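Local coordinates for regulator of Ty1 transposition protein 107 (PDB 3T7K), which binds phosphorylated histone H2A through its C-terminal tandem BRCT repeats and takes part in the response to DNA damage in budding yeast, at residues 19-25 with 45-51; 56-62 with 79-83; 133-137 with 161-166. All coordinates share one frame; numbering follows the deposited sequence.

Contact 1: residues 19-25 with 45-51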
ATOM      1  N   PRO C  19      11.940 -20.509   9.005  1.00 36.68           N
ATOM      2  CA  PRO C  19      11.062 -19.396   9.367  1.00 35.51           C
ATOM      3  C   PRO C  19      10.908 -18.434   8.210  1.00 35.87           C
ATOM      4  O   PRO C  19      11.735 -18.405   7.297  1.00 37.30           O
ATOM      5  CB  PRO C  19      11.820 -18.711  10.505  1.00 33.43           C
ATOM      6  CG  PRO C  19      13.223 -19.117  10.331  1.00 37.96           C
ATOM      7  CD  PRO C  19      13.175 -20.509   9.804  1.00 34.96           C
ATOM      8  N   ASN C  20       9.844 -17.649   8.248  1.00 37.51           N
ATOM      9  CA  ASN C  20       9.673 -16.566   7.300  1.00 33.34           C
ATOM     10  C   ASN C  20       9.759 -15.264   8.065  1.00 32.24           C
ATOM     11  O   ASN C  20       8.776 -14.827   8.657  1.00 32.21           O
ATOM     12  CB  ASN C  20       8.337 -16.669   6.568  1.00 33.12           C
ATOM     13  CG  ASN C  20       8.076 -15.474   5.678  0.64 37.11           C
ATOM     14  OD1 ASN C  20       8.993 -14.742   5.335  1.00 37.91           O
ATOM     15  ND2 ASN C  20       6.824 -15.260   5.316  1.00 41.65           N
ATOM     16  N   TYR C  21      10.936 -14.660   8.079  1.00 33.31           N
ATOM     17  CA  TYR C  21      11.123 -13.412   8.824  1.00 35.63           C
ATOM     18  C   TYR C  21      10.361 -12.239   8.217  1.00 35.21           C
ATOM     19  O   TYR C  21      10.067 -11.270   8.901  1.00 34.50           O
ATOM     20  CB  TYR C  21      12.609 -13.071   8.941  1.00 35.48           C
ATOM     21  CG  TYR C  21      13.356 -13.992   9.853  1.00 34.15           C
ATOM     22  CD1 TYR C  21      13.318 -13.817  11.228  1.00 36.57           C
ATOM     23  CD2 TYR C  21      14.088 -15.049   9.345  1.00 32.75           C
ATOM     24  CE1 TYR C  21      14.008 -14.677  12.072  1.00 36.23           C
ATOM     25  CE2 TYR C  21      14.768 -15.907  10.173  1.00 32.49           C
ATOM     26  CZ  TYR C  21      14.726 -15.726  11.523  1.00 34.69           C
ATOM     27  OH  TYR C  21      15.427 -16.583  12.338  1.00 37.86           O
ATOM     28  N   ASP C  22      10.041 -12.339   6.932  1.00 35.03           N
ATOM     29  CA  ASP C  22       9.262 -11.305   6.257  1.00 37.75           C
ATOM     30  C   ASP C  22       9.876  -9.895   6.387  1.00 35.67           C
ATOM     31  O   ASP C  22       9.202  -8.941   6.765  1.00 36.54           O
ATOM     32  CB  ASP C  22       7.804 -11.312   6.745  1.00 34.70           C
ATOM     33  CG  ASP C  22       6.957 -10.343   5.971  1.00 42.01           C
ATOM     34  OD1 ASP C  22       7.474  -9.840   4.941  1.00 48.12           O
ATOM     35  OD2 ASP C  22       5.813  -9.996   6.370  1.00 45.86           O
ATOM     36  N   LEU C  23      11.150  -9.770   6.035  1.00 35.00           N
ATOM     37  CA  LEU C  23      11.850  -8.493   6.126  1.00 36.96           C
ATOM     38  C   LEU C  23      12.118  -7.952   4.737  1.00 37.79           C
ATOM     39  O   LEU C  23      12.616  -8.663   3.870  1.00 37.68           O
ATOM     40  CB  LEU C  23      13.178  -8.655   6.881  1.00 32.32           C
ATOM     41  CG  LEU C  23      13.046  -9.216   8.294  1.00 31.15           C
ATOM     42  CD1 LEU C  23      14.393  -9.298   8.946  1.00 34.62           C
ATOM     43  CD2 LEU C  23      12.112  -8.350   9.140  1.00 33.24           C
ATOM     44  N   LYS C  24      11.766  -6.693   4.524  1.00 42.64           N
ATOM     45  CA  LYS C  24      12.200  -5.969   3.335  1.00 38.87           C
ATOM     46  C   LYS C  24      13.059  -4.819   3.866  1.00 35.64           C
ATOM     47  O   LYS C  24      12.529  -3.812   4.325  1.00 29.42           O
ATOM     48  CB  LYS C  24      10.988  -5.461   2.533  1.00 40.05           C
ATOM     49  CG  LYS C  24      10.133  -6.577   1.916  1.00 42.77           C
ATOM     50  CD  LYS C  24       8.706  -6.105   1.657  1.00 49.01           C
ATOM     51  CE  LYS C  24       7.977  -5.767   2.963  1.00 51.96           C
ATOM     52  NZ  LYS C  24       6.691  -4.989   2.774  1.00 50.86           N
ATOM     53  N   ALA C  25      14.378  -4.990   3.820  1.00 34.83           N
ATOM     54  CA  ALA C  25      15.285  -4.086   4.518  1.00 36.12           C
ATOM     55  C   ALA C  25      16.212  -3.288   3.591  1.00 41.72           C
ATOM     56  O   ALA C  25      16.366  -3.605   2.399  1.00 38.80           O
ATOM     57  CB  ALA C  25      16.111  -4.857   5.525  1.00 33.05           C
ATOM     58  N   GLN C  45      15.271 -17.174   0.923  1.00 41.22           N
ATOM     59  CA  GLN C  45      14.531 -18.379   1.292  1.00 42.16           C
ATOM     60  C   GLN C  45      13.918 -18.240   2.678  1.00 42.23           C
ATOM     61  O   GLN C  45      12.932 -18.896   2.988  1.00 43.15           O
ATOM     62  CB  GLN C  45      15.429 -19.615   1.218  1.00 42.76           C
ATOM     63  CG  GLN C  45      15.673 -20.101  -0.212  1.00 52.16           C
ATOM     64  CD  GLN C  45      14.421 -20.026  -1.072  1.00 53.39           C
ATOM     65  OE1 GLN C  45      13.391 -20.622  -0.748  0.45 47.43           O
ATOM     66  NE2 GLN C  45      14.500 -19.276  -2.169  0.43 51.14           N
ATOM     67  N   LEU C  46      14.495 -17.365   3.501  1.00 42.48           N
ATOM     68  CA  LEU C  46      13.993 -17.133   4.848  1.00 38.57           C
ATOM     69  C   LEU C  46      13.124 -15.882   4.915  1.00 40.30           C
ATOM     70  O   LEU C  46      12.839 -15.379   5.999  1.00 40.76           O
ATOM     71  CB  LEU C  46      15.145 -17.026   5.854  1.00 41.68           C
ATOM     72  CG  LEU C  46      16.050 -18.261   5.971  1.00 43.05           C
ATOM     73  CD1 LEU C  46      17.287 -17.976   6.823  1.00 47.88           C
ATOM     74  CD2 LEU C  46      15.302 -19.415   6.557  1.00 44.68           C
ATOM     75  N   GLY C  47      12.690 -15.390   3.759  1.00 40.18           N
ATOM     76  CA  GLY C  47      11.838 -14.217   3.717  1.00 41.05           C
ATOM     77  C   GLY C  47      12.527 -12.936   4.163  1.00 39.47           C
ATOM     78  O   GLY C  47      11.895 -12.062   4.753  1.00 44.01           O
ATOM     79  N   ILE C  48      13.825 -12.842   3.904  1.00 39.45           N
ATOM     80  CA  ILE C  48      14.573 -11.616   4.110  1.00 39.35           C
ATOM     81  C   ILE C  48      15.135 -11.151   2.760  1.00 45.72           C
ATOM     82  O   ILE C  48      15.912 -11.883   2.107  1.00 41.86           O
ATOM     83  CB  ILE C  48      15.760 -11.841   5.052  1.00 39.35           C
ATOM     84  CG1 ILE C  48      15.298 -12.406   6.394  1.00 35.87           C
ATOM     85  CG2 ILE C  48      16.520 -10.545   5.246  1.00 39.60           C
ATOM     86  CD1 ILE C  48      16.441 -12.798   7.293  1.00 37.45           C
ATOM     87  N   LYS C  49      14.740  -9.944   2.354  1.00 40.76           N
ATOM     88  CA  LYS C  49      15.193  -9.316   1.110  1.00 42.01           C
ATOM     89  C   LYS C  49      15.831  -7.987   1.455  1.00 47.50           C
ATOM     90  O   LYS C  49      15.250  -7.201   2.220  1.00 41.49           O
ATOM     91  CB  LYS C  49      14.012  -9.076   0.160  1.00 40.14           C
ATOM     92  CG  LYS C  49      13.112 -10.282   0.017  1.00 49.96           C
ATOM     93  CD  LYS C  49      12.347 -10.290  -1.305  1.00 56.92           C
ATOM     94  CE  LYS C  49      11.123  -9.395  -1.280  0.23 50.15           C
ATOM     95  NZ  LYS C  49      10.226  -9.707  -2.431  0.43 50.11           N
ATOM     96  N   ILE C  50      17.018  -7.745   0.903  1.00 44.48           N
ATOM     97  CA  ILE C  50      17.769  -6.525   1.173  1.00 49.47           C
ATOM     98  C   ILE C  50      17.969  -5.715  -0.107  1.00 51.78           C
ATOM     99  O   ILE C  50      18.629  -6.173  -1.043  1.00 54.65           O
ATOM    100  CB  ILE C  50      19.128  -6.854   1.800  1.00 50.31           C
ATOM    101  CG1 ILE C  50      18.916  -7.762   3.015  1.00 50.61           C
ATOM    102  CG2 ILE C  50      19.853  -5.594   2.199  1.00 47.21           C
ATOM    103  CD1 ILE C  50      20.104  -7.824   3.949  1.00 54.26           C
ATOM    104  N   PHE C  51      17.376  -4.523  -0.147  1.00 48.39           N
ATOM    105  CA  PHE C  51      17.454  -3.657  -1.318  1.00 48.31           C
ATOM    106  C   PHE C  51      18.647  -2.727  -1.210  1.00 47.79           C
ATOM    107  O   PHE C  51      19.124  -2.425  -0.106  1.00 45.83           O
ATOM    108  CB  PHE C  51      16.162  -2.858  -1.476  1.00 47.49           C
ATOM    109  CG  PHE C  51      14.942  -3.717  -1.530  1.00 49.31           C
ATOM    110  CD1 PHE C  51      14.270  -3.917  -2.720  1.00 51.98           C
ATOM    111  CD2 PHE C  51      14.481  -4.359  -0.391  1.00 48.63           C
ATOM    112  CE1 PHE C  51      13.145  -4.731  -2.768  1.00 49.52           C
ATOM    113  CE2 PHE C  51      13.362  -5.174  -0.439  1.00 43.13           C
ATOM    114  CZ  PHE C  51      12.694  -5.351  -1.626  1.00 48.18           C
TER
HETATM  115  O   HOH W   1      10.757 -19.179   4.703  1.00 45.46           O

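Contact 2: residues 56-62 with 79-83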
ATOM      1  N   GLU C  56       9.951   3.792  -2.788  1.00 47.57           N
ATOM      2  CA  GLU C  56       8.670   3.871  -2.093  1.00 51.36           C
ATOM      3  C   GLU C  56       7.736   2.700  -2.376  1.00 52.85           C
ATOM      4  O   GLU C  56       6.887   2.368  -1.552  1.00 53.44           O
ATOM      5  CB  GLU C  56       7.948   5.188  -2.401  1.00 53.50           C
ATOM      6  CG  GLU C  56       8.456   6.388  -1.617  0.64 53.33           C
ATOM      7  CD  GLU C  56       7.391   7.455  -1.436  0.58 53.68           C
ATOM      8  OE1 GLU C  56       7.108   8.188  -2.406  0.38 54.83           O
ATOM      9  OE2 GLU C  56       6.827   7.551  -0.326  0.28 53.43           O
ATOM     10  N   THR C  57       7.874   2.074  -3.535  1.00 51.69           N
ATOM     11  CA  THR C  57       6.913   1.038  -3.891  1.00 54.20           C
ATOM     12  C   THR C  57       7.399  -0.380  -3.602  1.00 52.02           C
ATOM     13  O   THR C  57       6.766  -1.343  -4.020  1.00 57.44           O
ATOM     14  CB  THR C  57       6.408   1.179  -5.352  0.63 51.21           C
ATOM     15  OG1 THR C  57       7.510   1.106  -6.262  1.00 52.66           O
ATOM     16  CG2 THR C  57       5.689   2.510  -5.536  1.00 54.99           C
ATOM     17  N   ASP C  58       8.516  -0.511  -2.891  1.00 51.00           N
ATOM     18  CA  ASP C  58       8.954  -1.830  -2.423  1.00 51.91           C
ATOM     19  C   ASP C  58       8.472  -2.063  -0.996  1.00 50.06           C
ATOM     20  O   ASP C  58       8.602  -3.164  -0.458  1.00 49.55           O
ATOM     21  CB  ASP C  58      10.474  -1.980  -2.485  1.00 44.34           C
ATOM     22  CG  ASP C  58      10.994  -2.034  -3.901  0.82 51.45           C
ATOM     23  OD1 ASP C  58      10.195  -2.314  -4.820  0.51 51.22           O
ATOM     24  OD2 ASP C  58      12.205  -1.803  -4.094  0.49 48.58           O
ATOM     25  N   LYS C  59       7.946  -1.003  -0.389  1.00 49.85           N
ATOM     26  CA  LYS C  59       7.327  -1.083   0.927  1.00 47.89           C
ATOM     27  C   LYS C  59       8.273  -1.682   1.960  1.00 45.88           C
ATOM     28  O   LYS C  59       7.922  -2.633   2.659  1.00 42.90           O
ATOM     29  CB  LYS C  59       6.036  -1.899   0.845  1.00 52.60           C
ATOM     30  CG  LYS C  59       4.917  -1.199   0.086  1.00 55.86           C
ATOM     31  CD  LYS C  59       4.574   0.134   0.748  0.52 51.13           C
ATOM     32  CE  LYS C  59       3.469   0.862   0.002  0.43 52.39           C
ATOM     33  NZ  LYS C  59       3.168   2.186   0.616  0.66 48.52           N
ATOM     34  N   LEU C  60       9.478  -1.132   2.050  1.00 39.70           N
ATOM     35  CA  LEU C  60      10.436  -1.601   3.035  1.00 39.91           C
ATOM     36  C   LEU C  60       9.810  -1.528   4.420  1.00 37.92           C
ATOM     37  O   LEU C  60       8.963  -0.675   4.676  1.00 35.20           O
ATOM     38  CB  LEU C  60      11.704  -0.762   2.990  1.00 35.60           C
ATOM     39  CG  LEU C  60      12.288  -0.602   1.588  1.00 41.10           C
ATOM     40  CD1 LEU C  60      13.442   0.405   1.595  1.00 40.44           C
ATOM     41  CD2 LEU C  60      12.735  -1.928   1.045  1.00 39.30           C
ATOM     42  N   ASN C  61      10.216  -2.429   5.310  1.00 34.31           N
ATOM     43  CA  ASN C  61       9.679  -2.424   6.663  1.00 33.11           C
ATOM     44  C   ASN C  61      10.775  -2.565   7.710  1.00 29.02           C
ATOM     45  O   ASN C  61      10.501  -2.645   8.898  1.00 32.00           O
ATOM     46  CB  ASN C  61       8.626  -3.533   6.831  1.00 34.48           C
ATOM     47  CG  ASN C  61       9.201  -4.935   6.631  1.00 35.27           C
ATOM     48  OD1 ASN C  61      10.411  -5.131   6.654  1.00 31.77           O
ATOM     49  ND2 ASN C  61       8.321  -5.919   6.431  1.00 38.74           N
ATOM     50  N   CYS C  62      12.023  -2.581   7.268  1.00 30.89           N
ATOM     51  CA  CYS C  62      13.119  -2.901   8.161  1.00 32.85           C
ATOM     52  C   CYS C  62      14.379  -2.118   7.835  1.00 32.96           C
ATOM     53  O   CYS C  62      14.642  -1.778   6.685  1.00 35.86           O
ATOM     54  CB  CYS C  62      13.409  -4.406   8.070  1.00 34.73           C
ATOM     55  SG  CYS C  62      14.756  -4.996   9.105  1.00 37.62           S
ATOM     56  N   SER C  79      10.410   6.974   7.738  1.00 28.69           N
ATOM     57  CA  SER C  79       9.158   7.180   7.018  1.00 32.42           C
ATOM     58  C   SER C  79       8.699   5.922   6.280  1.00 32.65           C
ATOM     59  O   SER C  79       7.970   6.018   5.294  1.00 33.53           O
ATOM     60  CB  SER C  79       9.275   8.314   6.005  1.00 29.62           C
ATOM     61  OG  SER C  79      10.268   7.980   5.058  1.00 36.41           O
ATOM     62  N   PHE C  80       9.123   4.749   6.740  1.00 34.34           N
ATOM     63  CA  PHE C  80       8.567   3.525   6.188  1.00 29.15           C
ATOM     64  C   PHE C  80       7.099   3.415   6.619  1.00 32.24           C
ATOM     65  O   PHE C  80       6.678   4.043   7.601  1.00 32.68           O
ATOM     66  CB  PHE C  80       9.378   2.308   6.631  1.00 32.78           C
ATOM     67  CG  PHE C  80      10.720   2.195   5.963  1.00 31.14           C
ATOM     68  CD1 PHE C  80      11.110   3.106   4.999  1.00 35.11           C
ATOM     69  CD2 PHE C  80      11.584   1.169   6.290  1.00 33.44           C
ATOM     70  CE1 PHE C  80      12.354   3.002   4.383  1.00 34.02           C
ATOM     71  CE2 PHE C  80      12.820   1.051   5.688  1.00 32.23           C
ATOM     72  CZ  PHE C  80      13.208   1.975   4.725  1.00 37.09           C
ATOM     73  N   GLU C  81       6.322   2.615   5.895  1.00 35.31           N
ATOM     74  CA  GLU C  81       4.875   2.583   6.073  1.00 35.65           C
ATOM     75  C   GLU C  81       4.299   1.176   6.310  1.00 40.60           C
ATOM     76  O   GLU C  81       3.638   0.608   5.434  1.00 41.46           O
ATOM     77  CB  GLU C  81       4.223   3.222   4.851  1.00 40.97           C
ATOM     78  CG  GLU C  81       4.646   4.692   4.654  1.00 41.28           C
ATOM     79  CD  GLU C  81       4.171   5.268   3.328  1.00 49.90           C
ATOM     80  OE1 GLU C  81       3.361   4.602   2.641  1.00 53.06           O
ATOM     81  OE2 GLU C  81       4.614   6.381   2.969  1.00 51.52           O
ATOM     82  N   PRO C  82       4.532   0.614   7.502  1.00 37.47           N
ATOM     83  CA  PRO C  82       5.300   1.244   8.572  1.00 34.06           C
ATOM     84  C   PRO C  82       6.703   0.682   8.655  1.00 34.35           C
ATOM     85  O   PRO C  82       7.030  -0.288   7.960  1.00 33.55           O
ATOM     86  CB  PRO C  82       4.531   0.816   9.816  1.00 34.30           C
ATOM     87  CG  PRO C  82       4.101  -0.615   9.465  1.00 36.96           C
ATOM     88  CD  PRO C  82       3.859  -0.619   7.962  1.00 39.18           C
ATOM     89  N   LEU C  83       7.520   1.272   9.523  1.00 31.32           N
ATOM     90  CA  LEU C  83       8.769   0.643   9.911  1.00 31.17           C
ATOM     91  C   LEU C  83       8.395  -0.375  10.959  1.00 36.00           C
ATOM     92  O   LEU C  83       7.690  -0.050  11.902  1.00 34.89           O
ATOM     93  CB  LEU C  83       9.745   1.648  10.516  1.00 33.75           C
ATOM     94  CG  LEU C  83      11.039   1.049  11.073  1.00 31.23           C
ATOM     95  CD1 LEU C  83      11.933   0.493   9.957  1.00 33.60           C
ATOM     96  CD2 LEU C  83      11.796   2.081  11.890  1.00 35.12           C
TER
HETATM   97  O   HOH W   2       7.716   1.459   3.732  1.00 38.80           O
HETATM   98  O   HOH W   3       6.211  -1.450   5.846  1.00 45.55           O

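Contact 3: residues 133-137 with 161-166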
ATOM      1  N   THR C 133      -0.033  10.254   8.894  1.00 34.60           N
ATOM      2  CA  THR C 133       0.614  11.482   8.454  1.00 38.86           C
ATOM      3  C   THR C 133       2.124  11.346   8.573  1.00 38.29           C
ATOM      4  O   THR C 133       2.619  10.458   9.278  1.00 34.76           O
ATOM      5  CB  THR C 133       0.167  12.686   9.306  1.00 38.29           C
ATOM      6  OG1 THR C 133       0.458  12.425  10.688  1.00 38.07           O
ATOM      7  CG2 THR C 133      -1.321  12.912   9.154  1.00 41.41           C
ATOM      8  N   LYS C 134       2.849  12.218   7.878  1.00 31.84           N
ATOM      9  CA  LYS C 134       4.291  12.337   8.075  1.00 31.63           C
ATOM     10  C   LYS C 134       4.595  13.458   9.075  1.00 29.86           C
ATOM     11  O   LYS C 134       3.762  14.307   9.328  1.00 32.57           O
ATOM     12  CB  LYS C 134       5.006  12.598   6.759  1.00 34.51           C
ATOM     13  CG  LYS C 134       4.746  11.577   5.708  1.00 32.29           C
ATOM     14  CD  LYS C 134       5.302  10.225   6.103  1.00 31.81           C
ATOM     15  CE  LYS C 134       5.229   9.290   4.905  1.00 35.67           C
ATOM     16  NZ  LYS C 134       5.479   7.882   5.279  1.00 37.14           N
ATOM     17  N   VAL C 135       5.796  13.437   9.635  1.00 29.64           N
ATOM     18  CA  VAL C 135       6.112  14.242  10.797  1.00 30.53           C
ATOM     19  C   VAL C 135       5.972  15.740  10.463  1.00 31.58           C
ATOM     20  O   VAL C 135       5.390  16.485  11.230  1.00 32.97           O
ATOM     21  CB  VAL C 135       7.521  13.905  11.350  1.00 30.67           C
ATOM     22  CG1 VAL C 135       8.577  14.096  10.275  1.00 29.40           C
ATOM     23  CG2 VAL C 135       7.843  14.748  12.588  1.00 31.84           C
ATOM     24  N   PHE C 136       6.453  16.162   9.299  1.00 29.86           N
ATOM     25  CA  PHE C 136       6.368  17.586   8.938  1.00 33.45           C
ATOM     26  C   PHE C 136       4.989  17.958   8.445  1.00 35.00           C
ATOM     27  O   PHE C 136       4.537  19.100   8.590  1.00 34.20           O
ATOM     28  CB  PHE C 136       7.404  17.939   7.896  1.00 27.56           C
ATOM     29  CG  PHE C 136       8.795  17.832   8.395  1.00 28.61           C
ATOM     30  CD1 PHE C 136       9.249  18.672   9.393  1.00 32.66           C
ATOM     31  CD2 PHE C 136       9.657  16.901   7.870  1.00 29.02           C
ATOM     32  CE1 PHE C 136      10.541  18.581   9.853  1.00 32.87           C
ATOM     33  CE2 PHE C 136      10.952  16.801   8.328  1.00 31.14           C
ATOM     34  CZ  PHE C 136      11.391  17.641   9.325  1.00 32.70           C
ATOM     35  N   GLU C 137       4.314  16.975   7.866  1.00 34.28           N
ATOM     36  CA  GLU C 137       2.943  17.160   7.473  1.00 30.85           C
ATOM     37  C   GLU C 137       2.090  17.426   8.707  1.00 35.90           C
ATOM     38  O   GLU C 137       1.263  18.343   8.708  1.00 36.99           O
ATOM     39  CB  GLU C 137       2.452  15.928   6.716  1.00 34.65           C
ATOM     40  CG  GLU C 137       0.976  15.899   6.530  1.00 32.08           C
ATOM     41  CD  GLU C 137       0.500  14.650   5.835  0.17 36.60           C
ATOM     42  OE1 GLU C 137       1.290  13.682   5.683  1.00 36.16           O
ATOM     43  OE2 GLU C 137      -0.678  14.652   5.440  1.00 41.43           O
ATOM     44  N   LEU C 161      13.699  15.196   3.382  1.00 37.72           N
ATOM     45  CA  LEU C 161      12.605  16.046   3.849  1.00 33.35           C
ATOM     46  C   LEU C 161      11.301  15.726   3.135  1.00 32.25           C
ATOM     47  O   LEU C 161      10.224  15.811   3.715  1.00 30.66           O
ATOM     48  CB  LEU C 161      12.947  17.527   3.639  1.00 33.42           C
ATOM     49  CG  LEU C 161      14.082  18.114   4.489  1.00 35.84           C
ATOM     50  CD1 LEU C 161      14.364  19.589   4.122  1.00 38.92           C
ATOM     51  CD2 LEU C 161      13.752  17.996   5.962  1.00 34.17           C
ATOM     52  N   LYS C 162      11.385  15.400   1.857  1.00 33.73           N
ATOM     53  CA  LYS C 162      10.176  15.093   1.118  1.00 35.17           C
ATOM     54  C   LYS C 162       9.670  13.725   1.568  1.00 38.30           C
ATOM     55  O   LYS C 162       8.457  13.485   1.613  1.00 38.82           O
ATOM     56  CB  LYS C 162      10.431  15.134  -0.389  1.00 40.49           C
ATOM     57  CG  LYS C 162      10.562  16.541  -0.940  1.00 40.32           C
ATOM     58  CD  LYS C 162      10.901  16.537  -2.429  1.00 46.09           C
ATOM     59  CE  LYS C 162      12.389  16.299  -2.661  0.75 43.55           C
ATOM     60  NZ  LYS C 162      12.747  16.357  -4.110  0.52 43.96           N
ATOM     61  N   ALA C 163      10.590  12.837   1.937  1.00 35.38           N
ATOM     62  CA  ALA C 163      10.165  11.523   2.435  1.00 36.56           C
ATOM     63  C   ALA C 163       9.345  11.719   3.694  1.00 38.32           C
ATOM     64  O   ALA C 163       8.542  10.864   4.050  1.00 36.27           O
ATOM     65  CB  ALA C 163      11.365  10.607   2.709  1.00 31.92           C
ATOM     66  N   HIS C 164       9.522  12.867   4.354  1.00 32.12           N
ATOM     67  CA  HIS C 164       8.883  13.081   5.644  1.00 30.39           C
ATOM     68  C   HIS C 164       7.771  14.134   5.588  1.00 32.69           C
ATOM     69  O   HIS C 164       7.441  14.769   6.594  1.00 31.40           O
ATOM     70  CB  HIS C 164       9.919  13.420   6.731  1.00 34.68           C
ATOM     71  CG  HIS C 164      10.631  12.223   7.290  1.00 30.15           C
ATOM     72  ND1 HIS C 164      10.102  11.445   8.303  1.00 33.63           N
ATOM     73  CD2 HIS C 164      11.834  11.677   6.991  1.00 28.21           C
ATOM     74  CE1 HIS C 164      10.942  10.469   8.594  1.00 30.40           C
ATOM     75  NE2 HIS C 164      12.003  10.588   7.813  1.00 35.26           N
ATOM     76  N   GLY C 165       7.191  14.307   4.406  1.00 30.43           N
ATOM     77  CA  GLY C 165       5.958  15.053   4.283  1.00 30.85           C
ATOM     78  C   GLY C 165       6.073  16.465   3.735  1.00 34.74           C
ATOM     79  O   GLY C 165       5.076  17.157   3.597  1.00 38.02           O
ATOM     80  N   ILE C 166       7.286  16.903   3.436  1.00 31.76           N
ATOM     81  CA  ILE C 166       7.474  18.188   2.769  1.00 37.19           C
ATOM     82  C   ILE C 166       7.229  18.068   1.249  1.00 38.72           C
ATOM     83  O   ILE C 166       7.852  17.257   0.565  1.00 39.63           O
ATOM     84  CB  ILE C 166       8.873  18.758   3.087  1.00 34.69           C
ATOM     85  CG1 ILE C 166       9.005  18.925   4.608  1.00 35.06           C
ATOM     86  CG2 ILE C 166       9.112  20.081   2.345  1.00 38.32           C
ATOM     87  CD1 ILE C 166      10.091  19.905   5.057  1.00 37.96           C
TER
HETATM   88  O   HOH W   4       7.469  11.167   8.807  1.00 26.21           O

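Contact 1: residues 19-25 with 45-51
A25 pairs with I50 and L23 with I48, joining residues 19-25 to 45-51 as neighbouring parallel strands, the two ends of the beta-alpha-beta crossover that runs from strand 23-27 through helix 37-45 to strand 48-50 in the first BRCT repeat. The short axes diverge by 11°, and the bonding follows the parallel pattern, in which one residue grips the two flanking its partner. A25 spans I50: A25 N donates to K49 O at 2.9 Å (N-H...O 173°), and A25 O accepts F51 N at 2.9 Å. L23 spans I48 likewise, with L23 N on G47 O at 2.7 Å and L23 O taking K49 N at 2.9 Å. The backbone of K24 between them turns to N61, which joins this pair to the next part of the sheet.

On the face carrying L23 and I48, the I48 side chain lies alongside those of Y21 and L23, all pointing the same way. I48 has CG1 opposite the carbonyl carbon (chi1 -57°), which places that atom 3.8 Å from Y21 CB and 4.1 Å from L23 CD1, while I48 CD1 approaches Y21 CD2 obliquely. Helix 90-99 packs on this face, with F91 and L95 touching I48. Cutting I48 back to an alanine would probably open a gap between Y21, L23 and that helix, leaving the Y21 ring less well confined.

L46, just after helix 37-45, closes the end of the contact at P19 and Y21. Its carbonyl O receives Y21 N at 2.9 Å. G47, with positive phi, is the C-prime residue of the Schellman motif ending helix 37-45; a beta carbon there would collide with N20 OD1. L46 CD2 meets P19 CD at 4.0 Å, and nearby a water donates to both P19 O and Q45 O.

Contact 2: residues 56-62 with 79-83
L60 lies over one face of the F80 ring, and this is the tightly packed half of the contact. L60 CB stands 3.7 Å from the centroid of the F80 ring, 23° off the ring normal, a CH-pi approach displaced toward the rim beside CE2. L60 CD1 adds a second touch, 3.5 Å from F80 CZ. The rim of the ring is used as well, since C62 O sits near the ring plane at 3.5 Å from F80 CE2. F80 reaches this position with CG opposite its carbonyl carbon (chi1 -73°), directing the ring at the other segment. Farther along, L83 CD1 packs 3.6 Å from N61 O.

These residues belong to two loops of the first BRCT repeat, one leading into strand 62-64 and the other, with a cis peptide before P82, leading into strand 85-87. N61 links its loop to 19-25: N61 OD1 accepts from K24 N and N61 ND2 donates to D22 O.

No direct hydrogen bond spans the segments. Water does the polar work instead: one molecule donates to L60 O and accepts E81 N at 2.8 Å, while another donates to both L60 O and P82 O, giving L60 O two water partners.

The looser, more exposed side is ionic. The K59 chain, bent at chi2, crosses E81 obliquely and forms a salt bridge from NZ to E81 OE1 at 3.2 Å. E81 OE2 is paired with K134 of the second repeat; the carboxylate of E56 comes within 4.1 Å of it, OE2 to OE2, a like-charge approach that the two lysines near E81 probably offset.

Contact 3: residues 133-137 with 161-166
F136 N donates to H164 O at 3.2 Å, nearly straight out from the carbonyl (C=O...N 175°), where the chain leaves helix 154-163 of the second BRCT repeat in a Schellman motif. The F136 ring follows its own amide: F136 CD2 brings the ring edge to 3.3 Å from H164 O, and the same CD2 is 3.7 Å from H164 CB. V135 CG1 and I166 CD1 lie over opposite faces of this ring, both toward its rim, and L161 CD2 meets F136 CE2 at 3.9 Å.

G165 is the C-prime residue of the motif, which is closed by bonds from I166 N to L161 O and from G165 N to K162 O. A beta carbon on G165 would run into K134 CB.

In the next shell, W231 and C232 of helix 229-237 pack on F136. A water accepts V135 N and is hydrogen-bonded to H164 ND1, while H164 NE2 is bonded to L75 O in the first repeat, so both imidazole nitrogens are engaged. Within residues 133-137, K134 N donates to the side chain of E137, reaching OE1 at 3.1 Å from above the carboxylate plane.

The three contacts form a chain of neighbours: centres of contacts 1 and 2 are 13 Å apart and those of contacts 2 and 3 14 Å, while contacts 1 and 3 stay separate, about 13 Å between nearest atoms. Contact 1 meets contact 2 inside the first repeat, where K24 NZ reaches K59 O at 2.7 Å and F51 packs on L60. Contact 2 meets contact 3 across the two repeats: K134 NZ forms a salt bridge with E81 OE2 at 2.9 Å and probably a hydrogen bond with S79 O at 3.1 Å. These K134 contacts link the two repeats; tandem BRCT repeats as a family generally bind phosphopeptides using both units.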